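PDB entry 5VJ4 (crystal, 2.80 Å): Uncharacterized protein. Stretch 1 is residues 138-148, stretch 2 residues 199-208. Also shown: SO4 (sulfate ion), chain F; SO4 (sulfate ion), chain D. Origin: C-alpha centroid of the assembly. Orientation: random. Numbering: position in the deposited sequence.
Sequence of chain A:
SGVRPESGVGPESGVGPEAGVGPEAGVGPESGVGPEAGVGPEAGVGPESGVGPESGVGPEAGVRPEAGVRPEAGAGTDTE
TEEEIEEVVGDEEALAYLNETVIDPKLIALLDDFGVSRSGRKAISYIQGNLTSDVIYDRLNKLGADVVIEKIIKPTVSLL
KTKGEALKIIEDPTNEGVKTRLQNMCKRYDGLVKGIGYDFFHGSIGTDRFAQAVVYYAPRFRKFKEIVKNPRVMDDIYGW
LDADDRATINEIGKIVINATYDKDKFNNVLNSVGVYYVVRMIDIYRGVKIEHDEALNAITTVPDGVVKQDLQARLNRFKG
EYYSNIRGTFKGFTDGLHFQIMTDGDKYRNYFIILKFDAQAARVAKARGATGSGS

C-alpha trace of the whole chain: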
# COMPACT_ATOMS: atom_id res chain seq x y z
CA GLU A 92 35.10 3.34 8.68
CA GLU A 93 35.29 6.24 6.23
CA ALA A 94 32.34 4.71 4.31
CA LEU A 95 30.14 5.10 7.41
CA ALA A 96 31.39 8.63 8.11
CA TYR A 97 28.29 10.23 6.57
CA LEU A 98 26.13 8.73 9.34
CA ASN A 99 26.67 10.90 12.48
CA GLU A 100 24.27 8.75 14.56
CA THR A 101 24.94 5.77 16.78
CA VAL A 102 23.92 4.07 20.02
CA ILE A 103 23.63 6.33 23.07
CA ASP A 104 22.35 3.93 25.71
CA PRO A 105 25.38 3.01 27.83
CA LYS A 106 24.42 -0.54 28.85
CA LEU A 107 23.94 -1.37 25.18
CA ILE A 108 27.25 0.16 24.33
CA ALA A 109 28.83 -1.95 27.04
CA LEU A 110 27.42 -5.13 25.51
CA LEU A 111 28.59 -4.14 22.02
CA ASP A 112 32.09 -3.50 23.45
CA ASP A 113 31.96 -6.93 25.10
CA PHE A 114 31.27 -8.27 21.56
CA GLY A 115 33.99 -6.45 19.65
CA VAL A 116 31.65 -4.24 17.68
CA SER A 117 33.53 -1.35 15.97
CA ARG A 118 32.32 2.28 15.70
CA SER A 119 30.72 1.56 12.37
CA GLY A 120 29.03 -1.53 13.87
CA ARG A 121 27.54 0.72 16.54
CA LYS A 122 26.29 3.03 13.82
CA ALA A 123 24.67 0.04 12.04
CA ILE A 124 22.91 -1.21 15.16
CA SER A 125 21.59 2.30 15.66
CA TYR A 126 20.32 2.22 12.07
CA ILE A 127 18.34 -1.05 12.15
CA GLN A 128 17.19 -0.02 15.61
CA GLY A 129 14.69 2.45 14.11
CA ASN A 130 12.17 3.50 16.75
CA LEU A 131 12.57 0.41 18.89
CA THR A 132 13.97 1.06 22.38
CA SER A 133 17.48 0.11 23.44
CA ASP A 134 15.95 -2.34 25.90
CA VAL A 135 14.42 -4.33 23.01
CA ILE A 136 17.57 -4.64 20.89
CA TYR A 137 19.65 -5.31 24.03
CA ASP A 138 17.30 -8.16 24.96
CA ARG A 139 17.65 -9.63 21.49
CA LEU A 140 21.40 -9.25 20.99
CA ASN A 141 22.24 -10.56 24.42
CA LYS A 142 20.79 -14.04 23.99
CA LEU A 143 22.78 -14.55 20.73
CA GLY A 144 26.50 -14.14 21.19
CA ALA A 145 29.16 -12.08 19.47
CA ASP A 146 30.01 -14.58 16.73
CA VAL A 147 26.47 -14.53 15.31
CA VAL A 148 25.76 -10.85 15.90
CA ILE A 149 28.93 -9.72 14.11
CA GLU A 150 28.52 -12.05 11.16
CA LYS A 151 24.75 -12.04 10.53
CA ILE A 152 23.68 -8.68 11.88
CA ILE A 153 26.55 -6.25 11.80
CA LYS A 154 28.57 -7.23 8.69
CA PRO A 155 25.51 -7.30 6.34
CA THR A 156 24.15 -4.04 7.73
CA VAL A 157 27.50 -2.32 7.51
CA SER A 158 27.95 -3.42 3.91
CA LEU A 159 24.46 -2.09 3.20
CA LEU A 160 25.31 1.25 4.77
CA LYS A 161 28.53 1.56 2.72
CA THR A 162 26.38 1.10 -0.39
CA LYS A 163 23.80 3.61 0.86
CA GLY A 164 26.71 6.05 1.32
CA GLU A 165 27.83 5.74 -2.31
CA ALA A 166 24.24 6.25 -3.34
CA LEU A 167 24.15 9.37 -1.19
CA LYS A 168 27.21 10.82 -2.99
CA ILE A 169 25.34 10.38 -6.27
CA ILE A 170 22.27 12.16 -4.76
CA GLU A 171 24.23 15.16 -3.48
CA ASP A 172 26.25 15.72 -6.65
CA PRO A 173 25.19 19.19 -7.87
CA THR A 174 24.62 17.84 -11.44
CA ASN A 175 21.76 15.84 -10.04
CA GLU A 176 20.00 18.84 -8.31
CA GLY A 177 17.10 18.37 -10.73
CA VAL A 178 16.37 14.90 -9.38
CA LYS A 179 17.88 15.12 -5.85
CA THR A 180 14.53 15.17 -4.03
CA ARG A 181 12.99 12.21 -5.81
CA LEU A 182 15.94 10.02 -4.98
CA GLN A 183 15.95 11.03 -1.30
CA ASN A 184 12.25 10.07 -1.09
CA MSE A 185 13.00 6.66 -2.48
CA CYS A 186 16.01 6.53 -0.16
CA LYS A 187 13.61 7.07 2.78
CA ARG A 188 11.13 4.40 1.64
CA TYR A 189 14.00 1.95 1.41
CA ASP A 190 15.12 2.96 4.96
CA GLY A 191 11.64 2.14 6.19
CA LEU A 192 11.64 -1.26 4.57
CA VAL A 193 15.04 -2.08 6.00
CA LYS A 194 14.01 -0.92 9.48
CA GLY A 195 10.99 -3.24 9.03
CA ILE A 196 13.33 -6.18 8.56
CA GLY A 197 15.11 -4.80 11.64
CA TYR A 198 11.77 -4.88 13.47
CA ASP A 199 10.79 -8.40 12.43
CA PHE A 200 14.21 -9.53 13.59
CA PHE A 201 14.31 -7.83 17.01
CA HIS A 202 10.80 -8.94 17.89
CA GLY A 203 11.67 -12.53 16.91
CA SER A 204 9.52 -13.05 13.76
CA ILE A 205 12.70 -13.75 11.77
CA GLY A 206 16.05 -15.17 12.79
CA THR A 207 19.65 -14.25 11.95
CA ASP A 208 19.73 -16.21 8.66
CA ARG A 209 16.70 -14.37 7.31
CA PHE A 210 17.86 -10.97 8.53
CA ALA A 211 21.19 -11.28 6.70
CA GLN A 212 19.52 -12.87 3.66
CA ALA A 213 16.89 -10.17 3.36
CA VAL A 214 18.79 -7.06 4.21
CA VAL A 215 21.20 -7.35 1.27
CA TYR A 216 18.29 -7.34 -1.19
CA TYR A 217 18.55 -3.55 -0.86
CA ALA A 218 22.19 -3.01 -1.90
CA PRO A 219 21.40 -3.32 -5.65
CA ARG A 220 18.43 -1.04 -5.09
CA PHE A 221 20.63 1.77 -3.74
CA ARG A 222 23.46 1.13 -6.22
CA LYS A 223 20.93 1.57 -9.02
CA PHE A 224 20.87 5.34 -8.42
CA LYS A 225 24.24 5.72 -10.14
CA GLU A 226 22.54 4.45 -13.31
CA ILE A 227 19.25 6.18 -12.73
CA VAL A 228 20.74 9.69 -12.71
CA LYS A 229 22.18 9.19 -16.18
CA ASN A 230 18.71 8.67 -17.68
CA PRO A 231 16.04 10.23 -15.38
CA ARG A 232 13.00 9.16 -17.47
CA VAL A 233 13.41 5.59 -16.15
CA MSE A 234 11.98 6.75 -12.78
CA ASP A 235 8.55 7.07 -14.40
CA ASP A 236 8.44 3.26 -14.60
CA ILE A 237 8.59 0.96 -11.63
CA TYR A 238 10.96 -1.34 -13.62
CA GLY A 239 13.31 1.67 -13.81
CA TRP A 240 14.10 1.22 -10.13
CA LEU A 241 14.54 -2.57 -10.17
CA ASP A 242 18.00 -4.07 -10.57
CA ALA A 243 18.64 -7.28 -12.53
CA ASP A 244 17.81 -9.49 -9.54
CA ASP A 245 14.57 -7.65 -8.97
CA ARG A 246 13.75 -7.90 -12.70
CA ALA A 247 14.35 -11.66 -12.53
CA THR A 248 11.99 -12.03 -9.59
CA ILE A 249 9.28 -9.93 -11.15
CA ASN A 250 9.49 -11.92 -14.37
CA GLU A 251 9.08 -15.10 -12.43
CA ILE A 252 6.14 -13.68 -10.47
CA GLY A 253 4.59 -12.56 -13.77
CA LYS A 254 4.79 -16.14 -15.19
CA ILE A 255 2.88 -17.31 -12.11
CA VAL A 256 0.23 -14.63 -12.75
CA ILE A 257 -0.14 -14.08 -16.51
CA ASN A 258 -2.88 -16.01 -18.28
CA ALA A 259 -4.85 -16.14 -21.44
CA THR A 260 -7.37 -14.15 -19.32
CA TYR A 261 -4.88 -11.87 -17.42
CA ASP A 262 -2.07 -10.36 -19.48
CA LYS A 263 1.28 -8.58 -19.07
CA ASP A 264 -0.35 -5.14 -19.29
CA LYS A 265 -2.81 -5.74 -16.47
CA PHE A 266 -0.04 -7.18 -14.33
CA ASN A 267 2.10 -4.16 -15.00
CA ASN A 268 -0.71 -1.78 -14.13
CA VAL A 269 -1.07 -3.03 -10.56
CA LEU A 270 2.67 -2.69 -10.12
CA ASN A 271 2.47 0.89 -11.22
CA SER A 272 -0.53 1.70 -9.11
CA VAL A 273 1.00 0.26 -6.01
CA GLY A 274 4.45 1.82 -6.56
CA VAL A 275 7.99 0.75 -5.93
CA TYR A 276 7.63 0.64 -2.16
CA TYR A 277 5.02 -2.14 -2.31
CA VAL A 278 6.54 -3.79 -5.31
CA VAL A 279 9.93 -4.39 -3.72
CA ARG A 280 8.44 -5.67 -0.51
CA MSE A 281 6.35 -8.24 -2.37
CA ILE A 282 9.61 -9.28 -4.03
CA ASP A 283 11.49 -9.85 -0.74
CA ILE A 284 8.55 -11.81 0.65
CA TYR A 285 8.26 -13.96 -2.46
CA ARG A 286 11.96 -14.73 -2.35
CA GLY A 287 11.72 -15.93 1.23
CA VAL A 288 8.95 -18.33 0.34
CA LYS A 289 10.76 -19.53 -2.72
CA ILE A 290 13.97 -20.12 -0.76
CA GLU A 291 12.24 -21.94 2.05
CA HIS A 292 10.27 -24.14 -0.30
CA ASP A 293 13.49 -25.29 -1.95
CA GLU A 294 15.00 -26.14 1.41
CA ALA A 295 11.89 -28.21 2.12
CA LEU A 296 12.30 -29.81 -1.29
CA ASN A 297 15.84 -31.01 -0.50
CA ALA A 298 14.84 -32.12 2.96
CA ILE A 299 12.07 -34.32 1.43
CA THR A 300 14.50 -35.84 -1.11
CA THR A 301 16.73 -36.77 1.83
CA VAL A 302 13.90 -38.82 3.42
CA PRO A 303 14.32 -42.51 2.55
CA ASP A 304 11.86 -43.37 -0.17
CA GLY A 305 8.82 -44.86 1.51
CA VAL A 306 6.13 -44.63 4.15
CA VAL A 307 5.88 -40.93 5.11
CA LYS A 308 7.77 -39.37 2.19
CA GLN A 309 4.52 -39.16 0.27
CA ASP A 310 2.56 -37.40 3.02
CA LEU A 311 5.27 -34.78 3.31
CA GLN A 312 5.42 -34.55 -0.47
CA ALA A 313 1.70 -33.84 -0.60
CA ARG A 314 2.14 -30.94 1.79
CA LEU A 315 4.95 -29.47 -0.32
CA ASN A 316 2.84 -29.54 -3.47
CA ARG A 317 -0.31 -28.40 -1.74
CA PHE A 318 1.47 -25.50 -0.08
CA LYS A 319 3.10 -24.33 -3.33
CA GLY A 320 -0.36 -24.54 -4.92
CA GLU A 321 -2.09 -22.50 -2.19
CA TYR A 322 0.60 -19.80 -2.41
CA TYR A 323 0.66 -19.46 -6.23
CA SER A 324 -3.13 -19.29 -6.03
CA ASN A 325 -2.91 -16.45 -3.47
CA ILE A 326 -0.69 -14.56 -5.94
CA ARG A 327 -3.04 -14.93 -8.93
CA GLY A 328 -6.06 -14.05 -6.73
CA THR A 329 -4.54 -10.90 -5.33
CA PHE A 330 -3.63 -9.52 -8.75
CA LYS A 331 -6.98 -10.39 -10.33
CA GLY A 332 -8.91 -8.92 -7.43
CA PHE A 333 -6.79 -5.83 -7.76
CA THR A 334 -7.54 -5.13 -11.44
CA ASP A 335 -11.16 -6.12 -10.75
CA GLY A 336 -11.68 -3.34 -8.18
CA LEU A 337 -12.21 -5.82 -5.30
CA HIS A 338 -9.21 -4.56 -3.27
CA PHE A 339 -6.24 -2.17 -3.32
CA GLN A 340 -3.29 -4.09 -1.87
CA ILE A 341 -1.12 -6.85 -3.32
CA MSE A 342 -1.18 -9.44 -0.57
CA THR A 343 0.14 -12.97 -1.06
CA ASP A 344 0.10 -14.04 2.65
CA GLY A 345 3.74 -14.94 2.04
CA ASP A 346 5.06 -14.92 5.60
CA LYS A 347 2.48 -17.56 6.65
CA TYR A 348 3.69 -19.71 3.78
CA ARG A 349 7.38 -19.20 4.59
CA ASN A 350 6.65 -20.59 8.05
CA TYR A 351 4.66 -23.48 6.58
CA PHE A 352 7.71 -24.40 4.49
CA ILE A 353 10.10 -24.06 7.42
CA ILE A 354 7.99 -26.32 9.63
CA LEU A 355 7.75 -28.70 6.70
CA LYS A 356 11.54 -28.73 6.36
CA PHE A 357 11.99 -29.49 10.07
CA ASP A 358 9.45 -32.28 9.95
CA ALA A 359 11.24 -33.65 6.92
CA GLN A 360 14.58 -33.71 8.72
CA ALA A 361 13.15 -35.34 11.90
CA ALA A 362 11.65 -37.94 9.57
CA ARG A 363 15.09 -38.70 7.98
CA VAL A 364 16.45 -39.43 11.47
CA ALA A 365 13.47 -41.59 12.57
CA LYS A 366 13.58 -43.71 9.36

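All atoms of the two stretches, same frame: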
# COMPACT_ATOMS: atom_id res chain seq x y z
N ASP A 138 17.87 -6.85 24.65
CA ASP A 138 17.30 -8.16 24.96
C ASP A 138 17.58 -9.16 23.87
O ASP A 138 17.95 -10.30 24.16
CB ASP A 138 15.79 -8.07 25.24
CG ASP A 138 15.47 -7.33 26.53
OD1 ASP A 138 16.07 -7.68 27.57
OD2 ASP A 138 14.61 -6.42 26.52
N ARG A 139 17.45 -8.73 22.60
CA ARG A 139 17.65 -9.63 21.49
C ARG A 139 19.11 -10.00 21.39
O ARG A 139 19.44 -11.19 21.45
CB ARG A 139 17.15 -9.05 20.17
CG ARG A 139 17.04 -10.07 19.04
CD ARG A 139 15.79 -10.95 19.17
NE ARG A 139 15.52 -11.67 17.91
CZ ARG A 139 16.08 -12.82 17.51
NH1 ARG A 139 16.98 -13.46 18.24
NH2 ARG A 139 15.73 -13.36 16.35
N LEU A 140 19.98 -8.99 21.28
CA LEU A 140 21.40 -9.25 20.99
C LEU A 140 22.10 -10.08 22.07
O LEU A 140 23.04 -10.83 21.80
CB LEU A 140 22.15 -7.95 20.75
CG LEU A 140 21.80 -7.15 19.50
CD1 LEU A 140 22.73 -5.96 19.34
CD2 LEU A 140 21.90 -8.05 18.29
N ASN A 141 21.61 -9.95 23.29
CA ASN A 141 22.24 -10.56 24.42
C ASN A 141 22.21 -12.07 24.33
O ASN A 141 23.25 -12.72 24.44
CB ASN A 141 21.53 -10.06 25.67
CG ASN A 141 22.28 -10.35 26.93
OD1 ASN A 141 23.52 -10.43 26.96
ND2 ASN A 141 21.52 -10.53 28.00
N LYS A 142 21.01 -12.61 24.07
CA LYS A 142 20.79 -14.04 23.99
C LYS A 142 21.47 -14.75 22.81
O LYS A 142 21.29 -15.96 22.67
CB LYS A 142 19.28 -14.31 23.99
CG LYS A 142 18.64 -14.31 25.37
CD LYS A 142 17.30 -15.03 25.40
CE LYS A 142 17.08 -15.76 26.73
NZ LYS A 142 15.84 -16.59 26.72
N LEU A 143 22.25 -14.03 21.99
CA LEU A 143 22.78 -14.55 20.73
C LEU A 143 24.29 -14.76 20.60
O LEU A 143 24.74 -15.66 19.86
CB LEU A 143 22.31 -13.66 19.57
CG LEU A 143 20.98 -13.96 18.87
CD1 LEU A 143 20.76 -12.86 17.84
CD2 LEU A 143 20.89 -15.35 18.23
N GLY A 144 25.07 -13.92 21.24
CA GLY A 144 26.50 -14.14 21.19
C GLY A 144 27.21 -13.48 20.04
O GLY A 144 26.72 -13.48 18.92
N ALA A 145 28.38 -12.93 20.36
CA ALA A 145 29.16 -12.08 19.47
C ALA A 145 29.44 -12.65 18.08
O ALA A 145 29.40 -11.90 17.10
CB ALA A 145 30.46 -11.66 20.14
N ASP A 146 29.70 -13.96 18.01
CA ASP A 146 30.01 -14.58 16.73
C ASP A 146 28.86 -14.30 15.74
O ASP A 146 29.07 -13.72 14.65
CB ASP A 146 30.27 -16.08 16.92
N VAL A 147 27.65 -14.66 16.15
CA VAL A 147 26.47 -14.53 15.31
C VAL A 147 26.15 -13.06 15.03
O VAL A 147 26.03 -12.65 13.89
CB VAL A 147 25.24 -15.25 15.89
CG1 VAL A 147 24.30 -15.58 14.76
CG2 VAL A 147 25.64 -16.55 16.60
N VAL A 148 26.08 -12.26 16.08
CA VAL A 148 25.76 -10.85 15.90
C VAL A 148 26.68 -10.18 14.87
O VAL A 148 26.20 -9.54 13.93
CB VAL A 148 25.79 -10.12 17.24
CG1 VAL A 148 25.77 -8.61 17.05
CG2 VAL A 148 24.58 -10.58 18.03
N ASP A 199 11.21 -7.00 12.38
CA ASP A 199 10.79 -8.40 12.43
C ASP A 199 11.83 -9.22 13.16
O ASP A 199 11.49 -10.15 13.90
CB ASP A 199 10.52 -8.99 11.04
CG ASP A 199 9.25 -8.43 10.40
OD1 ASP A 199 8.31 -8.01 11.10
OD2 ASP A 199 9.19 -8.43 9.15
N PHE A 200 13.10 -8.82 12.99
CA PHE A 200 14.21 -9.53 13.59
C PHE A 200 14.27 -9.36 15.11
O PHE A 200 14.35 -10.35 15.85
CB PHE A 200 15.54 -9.16 12.93
CG PHE A 200 16.72 -9.57 13.74
CD1 PHE A 200 16.98 -10.93 13.95
CD2 PHE A 200 17.53 -8.61 14.35
CE1 PHE A 200 18.04 -11.31 14.73
CE2 PHE A 200 18.60 -8.99 15.13
CZ PHE A 200 18.85 -10.34 15.32
N PHE A 201 14.23 -8.11 15.58
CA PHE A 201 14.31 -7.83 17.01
C PHE A 201 13.17 -8.41 17.81
O PHE A 201 13.39 -9.01 18.87
CB PHE A 201 14.52 -6.35 17.28
CG PHE A 201 15.88 -5.90 16.89
CD1 PHE A 201 17.01 -6.48 17.50
CD2 PHE A 201 16.07 -5.00 15.87
CE1 PHE A 201 18.29 -6.11 17.11
CE2 PHE A 201 17.35 -4.62 15.48
CZ PHE A 201 18.46 -5.17 16.11
N HIS A 202 11.95 -8.31 17.27
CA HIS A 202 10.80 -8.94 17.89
C HIS A 202 10.65 -10.44 17.63
O HIS A 202 9.62 -11.02 18.00
CB HIS A 202 9.52 -8.19 17.58
CG HIS A 202 9.44 -6.88 18.27
ND1 HIS A 202 9.43 -5.68 17.59
CD2 HIS A 202 9.38 -6.56 19.59
CE1 HIS A 202 9.35 -4.68 18.45
NE2 HIS A 202 9.33 -5.19 19.67
N GLY A 203 11.64 -11.06 16.99
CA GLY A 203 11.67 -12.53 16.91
C GLY A 203 10.91 -13.21 15.79
O GLY A 203 10.95 -14.44 15.71
N SER A 204 10.26 -12.44 14.90
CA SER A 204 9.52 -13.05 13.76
C SER A 204 10.48 -13.65 12.70
O SER A 204 10.12 -14.60 12.02
CB SER A 204 8.60 -12.06 13.07
OG SER A 204 8.05 -11.14 13.98
N ILE A 205 11.67 -13.09 12.57
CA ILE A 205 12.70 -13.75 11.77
C ILE A 205 13.97 -13.91 12.56
O ILE A 205 14.25 -13.11 13.45
CB ILE A 205 12.98 -13.03 10.43
CG1 ILE A 205 13.40 -11.59 10.67
CG2 ILE A 205 11.75 -13.07 9.55
CD1 ILE A 205 14.19 -10.99 9.53
N GLY A 206 14.74 -14.93 12.20
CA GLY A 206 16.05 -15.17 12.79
C GLY A 206 17.22 -14.50 12.08
O GLY A 206 17.04 -13.71 11.17
N THR A 207 18.44 -14.82 12.51
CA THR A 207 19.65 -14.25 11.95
C THR A 207 19.84 -14.57 10.47
O THR A 207 20.20 -13.67 9.70
CB THR A 207 20.88 -14.72 12.74
OG1 THR A 207 20.90 -16.16 12.78
CG2 THR A 207 20.83 -14.16 14.13
N ASP A 208 19.56 -15.82 10.06
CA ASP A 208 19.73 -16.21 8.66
C ASP A 208 18.87 -15.36 7.73
O ASP A 208 19.36 -14.84 6.72
CB ASP A 208 19.38 -17.67 8.43
CG ASP A 208 20.08 -18.59 9.37
OD1 ASP A 208 21.33 -18.63 9.32
OD2 ASP A 208 19.37 -19.26 10.15
S SO4 F . 18.28 -17.32 15.28
O1 SO4 F . 17.94 -18.70 15.67
O2 SO4 F . 18.39 -17.23 13.81
O3 SO4 F . 19.62 -16.92 15.77
O4 SO4 F . 17.19 -16.49 15.85
S SO4 D . 15.18 -17.66 9.96
O1 SO4 D . 14.70 -18.85 10.72
O2 SO4 D . 15.36 -18.04 8.54
O3 SO4 D . 16.50 -17.12 10.38
O4 SO4 D . 14.15 -16.60 10.17

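Each of the two stretches runs from the end of one helix, through a turn, into the start of another. No two touching residues are fewer than 57 positions apart in sequence, yet the stretches bury 367 Å² between them, both sides summed. The backbones come closest where Arg-139 CA lies 5.9 Å from Phe-201 CA. Further along, Val-147 CA and Thr-207 CA are 7.6 Å apart.

Arg-139 is the centre of the contact, with 118 Å² covered by the other stretch. Its CA-to-CB bond points toward that stretch, and the side chain reaches the turn that follows the helix ending at Phe-201. Carbonyl groups at a helix end lack some of their usual helical partners, so they are good acceptors for a guanidinium. Arg-139 NE donates a hydrogen bond to Phe-200 O at 2.7 Å, with an angle of 154° at the hydrogen. Arg-139 NH2 adds a weak hydrogen bond to the same Phe-200 O at 3.3 Å. Arg-139 NH2 also donates a hydrogen bond to Ile-205 O at 3.3 Å. The one side chain thus binds a carbonyl in the last turn of the helix and another in the loop that follows. Phe-200 O also accepts a hydrogen bond from Gly-203 N at 3.0 Å, so it serves the turn and the arginine together. Gly-203 has a phi of 86°, where a side chain would be jammed against the carbonyl O of the residue before.

Phe-201 has 56 Å² covered. Its CA-to-CB bond points away from the first stretch, but the end of its side chain comes nearer. The edge of its ring meets the aliphatic base of the arginine, with Arg-139 CB 3.7 Å from Phe-201 CD1. Leu-140 CD2 also lies at the ring edge, 4.3 Å from Phe-201 CE1, in an apolar contact. Phe-200 meets the same arginine differently. Its ring atom CE1 lies over one face of the guanidinium, 3.5 Å from Arg-139 NH2. Leu-143 CD1 approaches the edge of the Phe-200 ring, 4.0 Å from Phe-200 CZ.

Thr-207, with 50 Å² covered, has both an apolar and a polar role. Its methyl faces the first stretch: Thr-207 CG2 is 3.8 Å from Val-147 CG1 and 3.9 Å from Leu-143 CD1. Its hydroxyl binds a sulfate ion, probably from the crystallisation liquor. Thr-207 OG1 donates to O2 of the chain F sulfate at 2.9 Å, and Thr-207 N donates to the same O2 at 2.7 Å. Free backbone NH groups at the start of a helix suit an anion. Arg-139 NH2 reaches O4 of this sulfate through a weak hydrogen bond of 3.5 Å, so the ion touches both stretches. Gly-206 is the N-cap residue, and a CB there would clash with O2 of the chain F sulfate. Gly-206 N donates to O4 of the chain D sulfate at 2.7 Å.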